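Local coordinates for glycosyl hydrolases family 31 family protein (Aspergillus niger, PDB 6DRU) that hydrolyses xyloglucan oligosaccharides, releasing alpha-xylose from their non-reducing terminal glucose as an alpha-xylosidase of glycoside hydrolase family 31, at residues 168-180 with 466-478. Numbering follows the deposited sequence.
Sequences DMVNFNSYIPTPV and VSLSRSGYIGSQR. With XYS (alpha-D-xylopyranose), chain N.
Asn173 and Arg470 meet at the active-site end of a buried interface between the N-terminal beta-sandwich domain and the (beta/alpha)8 barrel, where strand 176-183 and the turn before it run beside the loop that leaves barrel strand 467-469. With CG anti to the backbone N (chi1 -161°), the Asn173 amide is carried over one face of the Arg470 guanidinium, their planes 22° apart. ND2 and NH1, both donors, do not bond to each other: ND2 donates to Glu404 and NH1 to the xylose, while Asn173 OD1 accepts from the backbone N of Asp487, the likely proton donor, and Arg470 NH2 forms a salt bridge with Asp398. No direct hydrogen bond joins the two segments, but three waters do. One accepts from Ser174 N and Arg470 NE, another links Asn171 ND2 to Gly472 O, and a third runs from Tyr175 O to Ser471 OG. Ile176 packs along the barrel loop, CD1 3.3 Å from Arg470 O and CG2 against Gly472 O. Farther from the sugar, Pro179 CD packs 3.6 Å from Tyr473 CE1, while the Tyr473 hydroxyl bonds to Met193 O; Ile474 CG1 reaches Thr178 CG2 at 3.6 Å. At the pocket end, xylose O2 sits in the guanidinium plane and accepts from Arg470 NH1 at 3.2 Å, N-H...O angle 149°.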
loop_
_atom_site.group_PDB
_atom_site.type_symbol
_atom_site.label_atom_id
_atom_site.label_comp_id
_atom_site.label_asym_id
_atom_site.label_seq_id
_atom_site.Cartn_x
_atom_site.Cartn_y
_atom_site.Cartn_z
ATOM N N ASP A 168 3.518 20.701 -9.010
ATOM C CA ASP A 168 3.067 19.763 -7.995
ATOM C C ASP A 168 1.993 20.408 -7.128
ATOM O O ASP A 168 2.101 21.576 -6.747
ATOM C CB ASP A 168 4.240 19.311 -7.127
ATOM C CG ASP A 168 5.423 18.839 -7.947
ATOM O OD1 ASP A 168 5.225 17.979 -8.832
ATOM O OD2 ASP A 168 6.547 19.334 -7.713
ATOM N N MET A 169 0.950 19.642 -6.816
ATOM C CA MET A 169 -0.154 20.149 -6.002
ATOM C C MET A 169 0.061 19.782 -4.534
ATOM O O MET A 169 -0.666 18.988 -3.937
ATOM C CB MET A 169 -1.484 19.626 -6.529
ATOM C CG MET A 169 -1.915 20.277 -7.828
ATOM S SD MET A 169 -3.652 19.980 -8.189
ATOM C CE MET A 169 -3.535 18.494 -9.175
ATOM N N VAL A 170 1.094 20.391 -3.957
ATOM C CA VAL A 170 1.403 20.261 -2.537
ATOM C C VAL A 170 1.764 21.647 -2.021
ATOM O O VAL A 170 2.643 22.314 -2.576
ATOM C CB VAL A 170 2.533 19.245 -2.271
ATOM C CG1 VAL A 170 3.699 19.465 -3.218
ATOM C CG2 VAL A 170 2.991 19.327 -0.823
ATOM N N ASN A 171 1.077 22.088 -0.973
ATOM C CA ASN A 171 1.200 23.462 -0.507
ATOM C C ASN A 171 2.403 23.639 0.409
ATOM O O ASN A 171 2.711 22.773 1.231
ATOM C CB ASN A 171 -0.071 23.884 0.232
ATOM C CG ASN A 171 -1.284 23.929 -0.674
ATOM O OD1 ASN A 171 -1.169 23.789 -1.891
ATOM N ND2 ASN A 171 -2.457 24.127 -0.083
ATOM N N PHE A 172 3.083 24.773 0.256
ATOM C CA PHE A 172 4.085 25.228 1.213
ATOM C C PHE A 172 4.259 26.733 1.037
ATOM O O PHE A 172 3.617 27.354 0.185
ATOM C CB PHE A 172 5.409 24.464 1.070
ATOM C CG PHE A 172 6.008 24.507 -0.309
ATOM C CD1 PHE A 172 6.790 25.578 -0.711
ATOM C CD2 PHE A 172 5.820 23.452 -1.187
ATOM C CE1 PHE A 172 7.354 25.608 -1.973
ATOM C CE2 PHE A 172 6.380 23.475 -2.451
ATOM C CZ PHE A 172 7.147 24.554 -2.844
ATOM N N ASN A 173 5.123 27.314 1.870
ATOM C CA ASN A 173 5.305 28.761 1.944
ATOM C C ASN A 173 5.547 29.370 0.566
ATOM O O ASN A 173 6.508 29.012 -0.121
ATOM C CB ASN A 173 6.475 29.080 2.879
ATOM C CG ASN A 173 6.450 30.511 3.387
ATOM O OD1 ASN A 173 6.038 31.428 2.677
ATOM N ND2 ASN A 173 6.895 30.706 4.623
ATOM N N SER A 174 4.654 30.285 0.173
ATOM C CA SER A 174 4.682 31.073 -1.067
ATOM C C SER A 174 4.264 30.272 -2.295
ATOM O O SER A 174 4.393 30.779 -3.420
ATOM C CB SER A 174 6.057 31.692 -1.336
ATOM O OG SER A 174 6.929 30.743 -1.925
ATOM N N TYR A 175 3.762 29.051 -2.126
ATOM C CA TYR A 175 3.465 28.150 -3.239
ATOM C C TYR A 175 2.051 27.608 -3.048
ATOM O O TYR A 175 1.832 26.712 -2.228
ATOM C CB TYR A 175 4.497 27.027 -3.303
ATOM C CG TYR A 175 4.391 26.104 -4.498
ATOM C CD1 TYR A 175 4.856 26.494 -5.747
ATOM C CD2 TYR A 175 3.848 24.835 -4.369
ATOM C CE1 TYR A 175 4.772 25.646 -6.838
ATOM C CE2 TYR A 175 3.757 23.982 -5.452
ATOM C CZ TYR A 175 4.220 24.391 -6.684
ATOM O OH TYR A 175 4.131 23.542 -7.761
ATOM N N ILE A 176 1.096 28.150 -3.799
ATOM C CA ILE A 176 -0.302 27.737 -3.693
ATOM C C ILE A 176 -0.759 27.160 -5.028
ATOM O O ILE A 176 -1.437 27.854 -5.799
ATOM C CB ILE A 176 -1.204 28.907 -3.274
ATOM C CG1 ILE A 176 -0.555 29.712 -2.149
ATOM C CG2 ILE A 176 -2.568 28.393 -2.837
ATOM C CD1 ILE A 176 -1.195 31.064 -1.932
ATOM N N PRO A 177 -0.423 25.909 -5.340
ATOM C CA PRO A 177 -0.846 25.332 -6.625
ATOM C C PRO A 177 -2.354 25.128 -6.659
ATOM O O PRO A 177 -2.927 24.476 -5.783
ATOM C CB PRO A 177 -0.091 24.000 -6.681
ATOM C CG PRO A 177 0.150 23.652 -5.250
ATOM C CD PRO A 177 0.354 24.955 -4.533
ATOM N N THR A 178 -2.992 25.695 -7.679
ATOM C CA THR A 178 -4.438 25.604 -7.833
ATOM C C THR A 178 -4.773 25.291 -9.286
ATOM O O THR A 178 -4.463 26.088 -10.178
ATOM C CB THR A 178 -5.111 26.906 -7.394
ATOM O OG1 THR A 178 -4.761 27.195 -6.034
ATOM C CG2 THR A 178 -6.624 26.791 -7.505
ATOM N N PRO A 179 -5.409 24.153 -9.566
ATOM C CA PRO A 179 -5.643 23.740 -10.961
ATOM C C PRO A 179 -6.805 24.488 -11.614
ATOM O O PRO A 179 -7.834 23.912 -11.977
ATOM C CB PRO A 179 -5.913 22.238 -10.812
ATOM C CG PRO A 179 -6.572 22.123 -9.481
ATOM C CD PRO A 179 -5.934 23.171 -8.601
ATOM N N VAL A 180 -6.635 25.798 -11.769
ATOM C CA VAL A 180 -7.554 26.649 -12.518
ATOM C C VAL A 180 -6.700 27.481 -13.463
ATOM O O VAL A 180 -5.901 28.311 -13.011
ATOM C CB VAL A 180 -8.396 27.552 -11.605
ATOM C CG1 VAL A 180 -9.195 28.546 -12.433
ATOM C CG2 VAL A 180 -9.317 26.718 -10.732
ATOM N N VAL A 466 -11.766 41.650 7.386
ATOM C CA VAL A 466 -11.015 40.814 6.460
ATOM C C VAL A 466 -10.124 39.861 7.245
ATOM O O VAL A 466 -9.928 40.000 8.452
ATOM C CB VAL A 466 -10.163 41.640 5.475
ATOM C CG1 VAL A 466 -11.011 42.673 4.763
ATOM C CG2 VAL A 466 -9.011 42.304 6.211
ATOM N N SER A 467 -9.588 38.877 6.528
ATOM C CA SER A 467 -8.578 37.974 7.053
ATOM C C SER A 467 -7.398 37.948 6.093
ATOM O O SER A 467 -7.556 38.142 4.884
ATOM C CB SER A 467 -9.123 36.554 7.256
ATOM O OG SER A 467 -9.326 35.899 6.017
ATOM N N LEU A 468 -6.208 37.720 6.641
ATOM C CA LEU A 468 -4.975 37.680 5.863
ATOM C C LEU A 468 -4.477 36.241 5.847
ATOM O O LEU A 468 -4.054 35.712 6.880
ATOM C CB LEU A 468 -3.932 38.630 6.450
ATOM C CG LEU A 468 -2.568 38.720 5.765
ATOM C CD1 LEU A 468 -2.710 39.141 4.311
ATOM C CD2 LEU A 468 -1.673 39.692 6.511
ATOM N N SER A 469 -4.533 35.610 4.676
ATOM C CA SER A 469 -4.167 34.212 4.513
ATOM C C SER A 469 -2.983 34.082 3.565
ATOM O O SER A 469 -2.801 34.897 2.655
ATOM C CB SER A 469 -5.353 33.394 3.982
ATOM O OG SER A 469 -4.937 32.115 3.537
ATOM N N ARG A 470 -2.181 33.041 3.784
ATOM C CA ARG A 470 -1.018 32.755 2.953
ATOM C C ARG A 470 -1.258 31.616 1.973
ATOM O O ARG A 470 -0.347 31.260 1.220
ATOM C CB ARG A 470 0.189 32.424 3.834
ATOM C CG ARG A 470 1.529 32.821 3.240
ATOM C CD ARG A 470 2.661 32.481 4.190
ATOM N NE ARG A 470 2.775 31.045 4.415
ATOM C CZ ARG A 470 3.538 30.497 5.353
ATOM N NH1 ARG A 470 4.253 31.269 6.161
ATOM N NH2 ARG A 470 3.583 29.179 5.487
ATOM N N SER A 471 -2.454 31.033 1.968
ATOM C CA SER A 471 -2.752 29.907 1.098
ATOM C C SER A 471 -4.249 29.883 0.817
ATOM O O SER A 471 -5.022 30.667 1.375
ATOM C CB SER A 471 -2.281 28.588 1.718
ATOM O OG SER A 471 -2.321 27.531 0.776
ATOM N N GLY A 472 -4.647 28.968 -0.056
ATOM C CA GLY A 472 -6.038 28.865 -0.443
ATOM C C GLY A 472 -6.193 27.805 -1.503
ATOM O O GLY A 472 -5.324 26.945 -1.662
ATOM N N TYR A 473 -7.297 27.870 -2.241
ATOM C CA TYR A 473 -7.522 26.888 -3.293
ATOM C C TYR A 473 -8.594 27.417 -4.244
ATOM O O TYR A 473 -8.796 28.631 -4.353
ATOM C CB TYR A 473 -7.888 25.523 -2.684
ATOM C CG TYR A 473 -7.596 24.360 -3.601
ATOM C CD1 TYR A 473 -6.339 24.202 -4.169
ATOM C CD2 TYR A 473 -8.575 23.422 -3.901
ATOM C CE1 TYR A 473 -6.063 23.144 -5.012
ATOM C CE2 TYR A 473 -8.307 22.357 -4.743
ATOM C CZ TYR A 473 -7.049 22.224 -5.294
ATOM O OH TYR A 473 -6.772 21.167 -6.132
ATOM N N ILE A 474 -9.267 26.496 -4.938
ATOM C CA ILE A 474 -10.269 26.867 -5.927
ATOM C C ILE A 474 -11.388 27.651 -5.261
ATOM O O ILE A 474 -11.969 27.214 -4.260
ATOM C CB ILE A 474 -10.806 25.609 -6.626
ATOM C CG1 ILE A 474 -9.661 24.830 -7.277
ATOM C CG2 ILE A 474 -11.850 25.974 -7.659
ATOM C CD1 ILE A 474 -10.062 23.466 -7.792
ATOM N N GLY A 475 -11.692 28.823 -5.815
ATOM C CA GLY A 475 -12.788 29.624 -5.308
ATOM C C GLY A 475 -12.517 30.332 -4.002
ATOM O O GLY A 475 -13.462 30.757 -3.336
ATOM N N SER A 476 -11.247 30.479 -3.616
ATOM C CA SER A 476 -10.925 31.176 -2.375
ATOM C C SER A 476 -11.353 32.636 -2.402
ATOM O O SER A 476 -11.451 33.260 -1.338
ATOM C CB SER A 476 -9.423 31.082 -2.088
ATOM O OG SER A 476 -9.076 29.820 -1.547
ATOM N N GLN A 477 -11.617 33.196 -3.586
ATOM C CA GLN A 477 -12.024 34.592 -3.678
ATOM C C GLN A 477 -13.399 34.843 -3.074
ATOM O O GLN A 477 -13.779 36.006 -2.909
ATOM C CB GLN A 477 -12.008 35.058 -5.135
ATOM C CG GLN A 477 -13.078 34.437 -6.018
ATOM C CD GLN A 477 -12.650 33.113 -6.614
ATOM O OE1 GLN A 477 -11.568 32.605 -6.322
ATOM N NE2 GLN A 477 -13.499 32.549 -7.467
ATOM N N ARG A 478 -14.146 33.791 -2.737
ATOM C CA ARG A 478 -15.473 33.961 -2.160
ATOM C C ARG A 478 -15.435 34.463 -0.723
ATOM O O ARG A 478 -16.489 34.817 -0.185
ATOM C CB ARG A 478 -16.237 32.637 -2.214
ATOM C CG ARG A 478 -15.764 31.622 -1.187
ATOM C CD ARG A 478 -16.494 30.298 -1.330
ATOM N NE ARG A 478 -16.136 29.611 -2.565
ATOM C CZ ARG A 478 -16.612 28.424 -2.925
ATOM N NH1 ARG A 478 -17.473 27.786 -2.142
ATOM N NH2 ARG A 478 -16.228 27.874 -4.069
HETATM C C1 XYS N . 5.580 33.509 8.832
HETATM C C2 XYS N . 4.860 34.574 8.037
HETATM C C3 XYS N . 5.410 35.930 8.417
HETATM C C4 XYS N . 5.345 36.103 9.919
HETATM C C5 XYS N . 5.999 34.915 10.590
HETATM O O1 XYS N . 6.960 33.575 8.558
HETATM O O2 XYS N . 5.049 34.347 6.661
HETATM O O3 XYS N . 4.655 36.942 7.792
HETATM O O4 XYS N . 6.025 37.280 10.284
HETATM O O5 XYS N . 5.351 33.723 10.205
HETATM O O HOH W 1 -4.818 24.282 -1.334
HETATM O O HOH W 2 2.061 29.793 1.951
HETATM O O HOH W 3 0.027 27.138 -0.033
#